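Local atomic coordinates of oxidized polyvinyl alcohol hydrolase (Sphingopyxis, PDB entry 3WLA), a protein that hydrolyses beta-diketones such as 4,6-nonanedione and cleaves oxidized polyvinyl alcohol in the second step of polyvinyl alcohol degradation. Residues A[47-52]-A[149-154]; A[81-86]-A[140-145]; A[236-241]-A[259-264]. All coordinates share one frame; numbering follows the deposited sequence.

Contact 1: residues A[47-52]-A[149-154]; sequences APVWVP and WKLDRK
Ala47 and Leu151 form a parallel beta bridge where strand 47-53 begins, in the interior of the strand order of the central sheet of this alpha/beta-hydrolase. Two backbone hydrogen bonds make the bridge, and both use Ala47. Its N donates to Lys150 O at 2.7 Å. Its O accepts from Asp152 N at 2.8 Å. Leu151 CA lies 3.4 Å from the same Ala47 O, a CA-H...O contact beside the stronger bond.

Side chains add one apolar patch. Val49 CG2 meets Leu151 CD2 at 3.7 Å, and Leu151 CD1 is 3.9 Å from the same Val49 methyl. One methyl of the valine thus faces both ends of the leucine fork, and the two side chains cross obliquely. Met81 of strand 81-85 also packs on Leu151.

On Asp152 the CB touches the backbone, 3.6 Å from Ala47 O. With CG anti to the backbone N (chi1 -178°), the carboxylate is turned to Lys154 N and Arg155. It is held outside the bridge: OD1 accepts from Lys154 N at 2.8 Å, met from above the carboxylate plane, and OD2 forms a salt bridge with Arg155. The Lys154 N to Asp152 OD1 bond closes an Asx turn. The chain bends here, at 153 and 154, before it enters strand 155-161 beside strand 47-53. The arrangement is a short parallel bridge followed by an Asx turn, at the entry to neighbouring parallel strands of the alpha/beta-hydrolase sheet.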
# COMPACT_ATOMS: atom_id res chain seq x y z
N ALA A 47 12.11 -8.41 14.78
CA ALA A 47 11.39 -7.13 14.64
C ALA A 47 10.26 -7.08 13.65
O ALA A 47 10.34 -7.64 12.56
CB ALA A 47 12.39 -6.01 14.24
N PRO A 48 9.15 -6.44 14.03
CA PRO A 48 8.04 -6.35 13.07
C PRO A 48 8.57 -5.37 11.99
O PRO A 48 9.43 -4.50 12.29
CB PRO A 48 6.91 -5.75 13.90
CG PRO A 48 7.59 -5.06 15.02
CD PRO A 48 8.73 -6.02 15.36
N VAL A 49 8.06 -5.53 10.77
CA VAL A 49 8.46 -4.71 9.63
C VAL A 49 7.39 -3.77 9.05
O VAL A 49 6.22 -4.17 8.89
CB VAL A 49 8.96 -5.63 8.51
CG1 VAL A 49 9.27 -4.82 7.28
CG2 VAL A 49 10.23 -6.36 8.99
N TRP A 50 7.79 -2.54 8.77
CA TRP A 50 6.94 -1.50 8.15
C TRP A 50 7.62 -1.10 6.82
O TRP A 50 8.81 -0.74 6.80
CB TRP A 50 6.86 -0.29 9.08
CG TRP A 50 6.13 0.97 8.58
CD1 TRP A 50 6.53 2.27 8.80
CD2 TRP A 50 4.87 1.05 7.89
NE1 TRP A 50 5.61 3.15 8.28
CE2 TRP A 50 4.59 2.44 7.71
CE3 TRP A 50 3.96 0.09 7.41
CZ2 TRP A 50 3.44 2.90 7.08
CZ3 TRP A 50 2.81 0.53 6.76
CH2 TRP A 50 2.55 1.94 6.60
N VAL A 51 6.88 -1.21 5.71
CA VAL A 51 7.41 -0.87 4.39
C VAL A 51 6.52 0.24 3.81
O VAL A 51 5.54 -0.03 3.10
CB VAL A 51 7.42 -2.13 3.47
CG1 VAL A 51 7.87 -1.77 2.07
CG2 VAL A 51 8.34 -3.19 4.06
N PRO A 52 6.82 1.51 4.16
CA PRO A 52 6.03 2.63 3.68
C PRO A 52 6.39 3.06 2.26
O PRO A 52 7.56 3.19 1.97
CB PRO A 52 6.35 3.74 4.71
CG PRO A 52 7.83 3.48 4.98
CD PRO A 52 7.87 1.95 5.10
N TRP A 149 19.25 -8.51 9.71
CA TRP A 149 18.56 -8.14 10.97
C TRP A 149 17.49 -9.19 11.23
O TRP A 149 16.96 -9.77 10.29
CB TRP A 149 17.91 -6.76 10.88
CG TRP A 149 18.90 -5.63 10.84
CD1 TRP A 149 19.35 -4.89 11.90
CD2 TRP A 149 19.54 -5.10 9.68
NE1 TRP A 149 20.23 -3.91 11.45
CE2 TRP A 149 20.36 -4.03 10.09
CE3 TRP A 149 19.49 -5.42 8.32
CZ2 TRP A 149 21.12 -3.29 9.19
CZ3 TRP A 149 20.24 -4.68 7.43
CH2 TRP A 149 21.04 -3.63 7.87
N LYS A 150 17.16 -9.47 12.49
CA LYS A 150 16.14 -10.47 12.76
C LYS A 150 14.74 -9.87 12.61
O LYS A 150 14.35 -8.98 13.37
CB LYS A 150 16.31 -11.06 14.16
CG LYS A 150 17.58 -11.94 14.27
CD LYS A 150 17.53 -12.91 15.46
CE LYS A 150 18.03 -14.31 15.04
NZ LYS A 150 17.11 -15.06 14.10
N LEU A 151 13.98 -10.37 11.64
CA LEU A 151 12.63 -9.84 11.38
C LEU A 151 11.53 -10.84 11.80
O LEU A 151 11.79 -12.05 11.90
CB LEU A 151 12.49 -9.51 9.87
CG LEU A 151 13.60 -8.65 9.25
CD1 LEU A 151 13.36 -8.42 7.76
CD2 LEU A 151 13.65 -7.33 9.99
N ASP A 152 10.31 -10.35 12.06
CA ASP A 152 9.21 -11.24 12.47
C ASP A 152 8.41 -11.63 11.22
O ASP A 152 7.63 -10.84 10.71
CB ASP A 152 8.31 -10.51 13.44
CG ASP A 152 7.17 -11.38 13.95
OD1 ASP A 152 6.86 -12.42 13.29
OD2 ASP A 152 6.57 -10.99 14.99
N ARG A 153 8.59 -12.86 10.75
CA ARG A 153 7.90 -13.36 9.56
C ARG A 153 6.37 -13.20 9.59
O ARG A 153 5.73 -13.13 8.55
CB ARG A 153 8.25 -14.84 9.34
CG ARG A 153 7.53 -15.51 8.17
CD ARG A 153 8.07 -15.04 6.81
NE ARG A 153 7.37 -15.60 5.65
CZ ARG A 153 6.16 -15.21 5.22
NH1 ARG A 153 5.48 -14.25 5.87
NH2 ARG A 153 5.63 -15.76 4.13
N LYS A 154 5.80 -13.13 10.79
CA LYS A 154 4.34 -13.01 10.92
C LYS A 154 3.86 -11.59 11.11
O LYS A 154 2.67 -11.35 11.32
CB LYS A 154 3.88 -13.88 12.08
CG LYS A 154 4.05 -15.36 11.73
CD LYS A 154 3.59 -16.25 12.84
CE LYS A 154 3.77 -17.71 12.45
NZ LYS A 154 3.60 -18.57 13.67

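Contact 2: residues A[81-86]-A[140-145]; sequences MVISPV and AMVRCV
Met81 opens the contact with its methyl. The chain bends at chi2 and chi3 and brings CE to Val145 CG1, tip to tip. Met81 CE and Val145 CG1 are 3.5 Å apart, tighter than usual van der Waals contact. Trp149 and Val37 also touch Met81.

Ile83 comes next and meets three helix residues. Its two branches part. CG2, anti to the backbone N, lies against Met141, 3.5 Å from SD. The two side chains slide past each other in opposite directions. The other branch ends in CD1, which meets Val145 CG2 at 3.6 Å. Val142 CG2 is more distant from CD1, at 4.2 Å.

Pro85 follows. Its CB rests 3.7 Å from Met141 SD, so the sulfur touches both Ile83 and Pro85. Met141 reaches them because its chain runs extended through chi1 and chi2 and bends only at chi3 (75°). An alanine here would probably open a gap beside Ile83 CG2 and leave Pro85 CB without its partner on this helix segment.

All six touching residues are buried. Phe35 and Val51, from the strands flanking 81-85, also touch Met141. The strand and helix axes come within 10.0 Å at 142°, running roughly antiparallel. Cys144, joined to Cys12 by a disulfide, ties this helix to the N-terminal segment. This is the helix-on-sheet packing of the alpha/beta-hydrolase fold, where apolar side chains fill the layer between the central sheet and a helix running roughly antiparallel to the strand over one face.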
# COMPACT_ATOMS: atom_id res chain seq x y z
N MET A 81 11.32 -2.39 12.17
CA MET A 81 12.33 -2.29 11.12
C MET A 81 11.57 -1.56 9.98
O MET A 81 10.52 -2.05 9.52
CB MET A 81 12.73 -3.68 10.63
CG MET A 81 13.33 -3.68 9.24
SD MET A 81 14.84 -2.69 9.07
CE MET A 81 16.07 -3.99 9.47
N VAL A 82 12.05 -0.40 9.53
CA VAL A 82 11.36 0.35 8.45
C VAL A 82 12.19 0.21 7.14
O VAL A 82 13.41 0.50 7.13
CB VAL A 82 11.26 1.85 8.85
CG1 VAL A 82 10.48 2.71 7.80
CG2 VAL A 82 10.57 1.94 10.22
N ILE A 83 11.56 -0.28 6.06
CA ILE A 83 12.27 -0.39 4.78
C ILE A 83 11.40 0.36 3.74
O ILE A 83 10.25 -0.01 3.50
CB ILE A 83 12.42 -1.87 4.34
CG1 ILE A 83 13.05 -2.70 5.44
CG2 ILE A 83 13.31 -1.98 3.07
CD1 ILE A 83 12.86 -4.18 5.20
N SER A 84 11.91 1.44 3.15
CA SER A 84 11.12 2.17 2.17
C SER A 84 11.78 1.94 0.80
O SER A 84 12.98 2.25 0.62
CB SER A 84 11.10 3.66 2.49
OG SER A 84 10.12 4.33 1.69
N PRO A 85 11.03 1.35 -0.15
CA PRO A 85 11.49 1.04 -1.51
C PRO A 85 11.42 2.22 -2.42
O PRO A 85 10.53 3.05 -2.31
CB PRO A 85 10.55 -0.07 -1.95
CG PRO A 85 9.22 0.42 -1.34
CD PRO A 85 9.61 0.95 0.03
N VAL A 86 12.40 2.30 -3.33
CA VAL A 86 12.45 3.36 -4.31
C VAL A 86 11.70 2.94 -5.61
O VAL A 86 11.85 1.80 -6.11
CB VAL A 86 13.93 3.74 -4.64
CG1 VAL A 86 13.94 4.79 -5.76
CG2 VAL A 86 14.61 4.32 -3.34
N ALA A 140 11.08 -9.65 -2.14
CA ALA A 140 12.49 -10.01 -2.22
C ALA A 140 13.32 -9.08 -1.35
O ALA A 140 14.27 -9.51 -0.65
CB ALA A 140 12.95 -9.93 -3.66
N MET A 141 12.97 -7.79 -1.41
CA MET A 141 13.63 -6.78 -0.60
C MET A 141 13.56 -7.15 0.91
O MET A 141 14.59 -7.17 1.60
CB MET A 141 12.95 -5.44 -0.81
CG MET A 141 13.47 -4.31 0.04
SD MET A 141 12.45 -2.76 -0.20
CE MET A 141 10.96 -3.20 0.75
N VAL A 142 12.35 -7.39 1.41
CA VAL A 142 12.17 -7.70 2.81
C VAL A 142 12.88 -9.01 3.11
O VAL A 142 13.63 -9.07 4.07
CB VAL A 142 10.69 -7.80 3.20
CG1 VAL A 142 10.57 -8.25 4.66
CG2 VAL A 142 10.02 -6.39 3.04
N ARG A 143 12.66 -10.04 2.29
CA ARG A 143 13.36 -11.31 2.53
C ARG A 143 14.89 -11.12 2.63
O ARG A 143 15.54 -11.79 3.43
CB ARG A 143 13.05 -12.33 1.44
CG ARG A 143 11.77 -13.08 1.65
CD ARG A 143 11.62 -14.12 0.57
NE ARG A 143 10.24 -14.63 0.54
CZ ARG A 143 9.70 -15.41 1.46
NH1 ARG A 143 10.41 -15.82 2.51
NH2 ARG A 143 8.43 -15.77 1.35
N CYS A 144 15.45 -10.19 1.87
CA CYS A 144 16.89 -9.95 1.91
C CYS A 144 17.33 -9.21 3.18
O CYS A 144 18.32 -9.60 3.80
CB CYS A 144 17.37 -9.19 0.67
SG CYS A 144 19.16 -8.72 0.66
N VAL A 145 16.62 -8.16 3.58
CA VAL A 145 17.01 -7.44 4.79
C VAL A 145 17.03 -8.43 5.96
O VAL A 145 17.88 -8.34 6.86
CB VAL A 145 16.02 -6.28 5.08
CG1 VAL A 145 16.32 -5.64 6.42
CG2 VAL A 145 16.13 -5.22 4.00

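Contact 3: residues A[236-241]-A[259-264]; sequences TVWGGE and PTTQAS
Thr261 is the first residue of helix segment 259-264 to touch strand 236-238, and both branches of its side chain take part. OG1 sits between the backbone N and the carbonyl carbon (chi1 55°), the crowded position, and comes 3.7 Å from Trp238 CD1. It approaches the indole obliquely. The Thr261 and Trp238 side chains cross at about a right angle. This is van der Waals contact. The hydroxyl has its polar partners outside the two segments, in Tyr257 O and His334 NE2, and the His334 ring also meets the indole of Trp238. CG2, the other branch of Thr261, is 3.9 Å from Val237 O. Its CB packs on Thr236 CG2 at 3.7 Å.

One helical turn later, Ser264 faces the other end of the strand segment. Its OG is 3.7 Å from Thr236 CG2. A water joins the two residues: it lies 2.6 Å from Ser264 OG and 2.9 Å from Thr236 OG1. Thr236 OG1 also bonds to His276, so water and histidine both hold this buried hydroxyl. Ser264 neighbours Ser265, assigned to the charge relay system by similarity with related proteins.

The indole has a further neighbour on its own segment. Gly240 N lies 3.4 Å above one ring face, over the centre, as the chain turns back after the strand. Just before it, Gly239 N donates to Asp243 OD2. Asp243 is probably the triad acid, with Ser162 and His285. The arrangement is typical of the alpha/beta-hydrolase fold, where the acid follows a sheet strand and a helix packs beside that strand.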
# COMPACT_ATOMS: atom_id res chain seq x y z
N THR A 236 -7.54 0.54 5.92
CA THR A 236 -7.71 1.41 4.74
C THR A 236 -7.95 2.79 5.29
O THR A 236 -8.73 2.96 6.23
CB THR A 236 -8.94 1.00 3.89
OG1 THR A 236 -8.69 -0.26 3.28
CG2 THR A 236 -9.17 2.00 2.76
N VAL A 237 -7.26 3.80 4.73
CA VAL A 237 -7.44 5.15 5.23
C VAL A 237 -7.97 6.06 4.10
O VAL A 237 -7.42 6.06 2.99
CB VAL A 237 -6.12 5.71 5.82
CG1 VAL A 237 -6.28 7.14 6.21
CG2 VAL A 237 -5.64 4.89 7.01
N TRP A 238 -9.06 6.79 4.39
CA TRP A 238 -9.66 7.74 3.48
C TRP A 238 -9.46 9.13 4.10
O TRP A 238 -9.68 9.31 5.32
CB TRP A 238 -11.17 7.49 3.36
CG TRP A 238 -11.92 8.50 2.58
CD1 TRP A 238 -11.73 8.85 1.26
CD2 TRP A 238 -13.12 9.17 3.00
NE1 TRP A 238 -12.76 9.68 0.83
CE2 TRP A 238 -13.62 9.89 1.87
CE3 TRP A 238 -13.83 9.22 4.22
CZ2 TRP A 238 -14.80 10.64 1.92
CZ3 TRP A 238 -15.01 9.97 4.27
CH2 TRP A 238 -15.48 10.67 3.12
N GLY A 239 -9.09 10.13 3.29
CA GLY A 239 -8.83 11.46 3.87
C GLY A 239 -10.01 12.44 3.86
O GLY A 239 -9.82 13.66 4.01
N GLY A 240 -11.22 11.93 3.63
CA GLY A 240 -12.41 12.80 3.63
C GLY A 240 -12.82 13.45 2.31
O GLY A 240 -12.38 13.06 1.23
N GLU A 241 -13.69 14.44 2.38
CA GLU A 241 -14.22 15.09 1.19
C GLU A 241 -13.21 15.55 0.18
O GLU A 241 -13.45 15.44 -1.00
CB GLU A 241 -15.08 16.31 1.56
CG GLU A 241 -16.55 16.07 1.38
CD GLU A 241 -17.03 15.00 2.35
OE1 GLU A 241 -16.48 15.02 3.48
OE2 GLU A 241 -17.92 14.17 1.99
N PRO A 259 -14.97 6.44 -3.72
CA PRO A 259 -15.36 5.11 -4.20
C PRO A 259 -14.24 4.08 -4.12
O PRO A 259 -14.51 2.87 -3.95
CB PRO A 259 -15.79 5.36 -5.64
CG PRO A 259 -15.06 6.65 -6.02
CD PRO A 259 -15.19 7.46 -4.76
N THR A 260 -12.98 4.53 -4.25
CA THR A 260 -11.93 3.54 -4.21
C THR A 260 -11.69 2.96 -2.84
O THR A 260 -11.35 1.78 -2.75
CB THR A 260 -10.57 4.06 -4.73
OG1 THR A 260 -10.04 4.99 -3.79
CG2 THR A 260 -10.74 4.70 -6.06
N THR A 261 -11.81 3.75 -1.79
CA THR A 261 -11.58 3.16 -0.45
C THR A 261 -12.88 2.44 -0.02
O THR A 261 -12.85 1.54 0.83
CB THR A 261 -11.17 4.21 0.57
OG1 THR A 261 -12.15 5.25 0.60
CG2 THR A 261 -9.79 4.83 0.16
N GLN A 262 -14.01 2.80 -0.64
CA GLN A 262 -15.23 2.07 -0.31
C GLN A 262 -15.10 0.67 -0.93
O GLN A 262 -15.30 -0.35 -0.26
CB GLN A 262 -16.48 2.73 -0.91
CG GLN A 262 -17.74 1.87 -0.61
CD GLN A 262 -18.11 2.03 0.82
OE1 GLN A 262 -18.45 3.13 1.26
NE2 GLN A 262 -18.03 0.94 1.59
N ALA A 263 -14.76 0.63 -2.22
CA ALA A 263 -14.63 -0.62 -2.92
C ALA A 263 -13.60 -1.52 -2.25
O ALA A 263 -13.85 -2.70 -2.06
CB ALA A 263 -14.25 -0.36 -4.34
N SER A 264 -12.42 -0.99 -1.91
CA SER A 264 -11.45 -1.82 -1.26
C SER A 264 -11.98 -2.29 0.08
O SER A 264 -11.83 -3.47 0.41
CB SER A 264 -10.09 -1.08 -1.07
OG SER A 264 -10.20 -0.03 -0.12
O HOH W 1 -7.69 -0.07 0.61

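After strands 21-28 and 31-38, the chain lays down strand 47-53. Contact 1 opens there and closes about a hundred residues later at 149-154. Contact 2 is nested inside that loop: it opens at strand 81-85 and closes on helix 133-145, just before the bridge strand. The two touch, because strands 47-53 and 81-85 are neighbours in the sheet and Ser84 OG probably hydrogen-bonds to Pro52 O. Contact 3 follows in series and closes a much shorter loop, from strand 232-238 to helix 257-269. It lies about 27 Å, centre to centre, from both others, across the chain's centre. The same sheet joins all three.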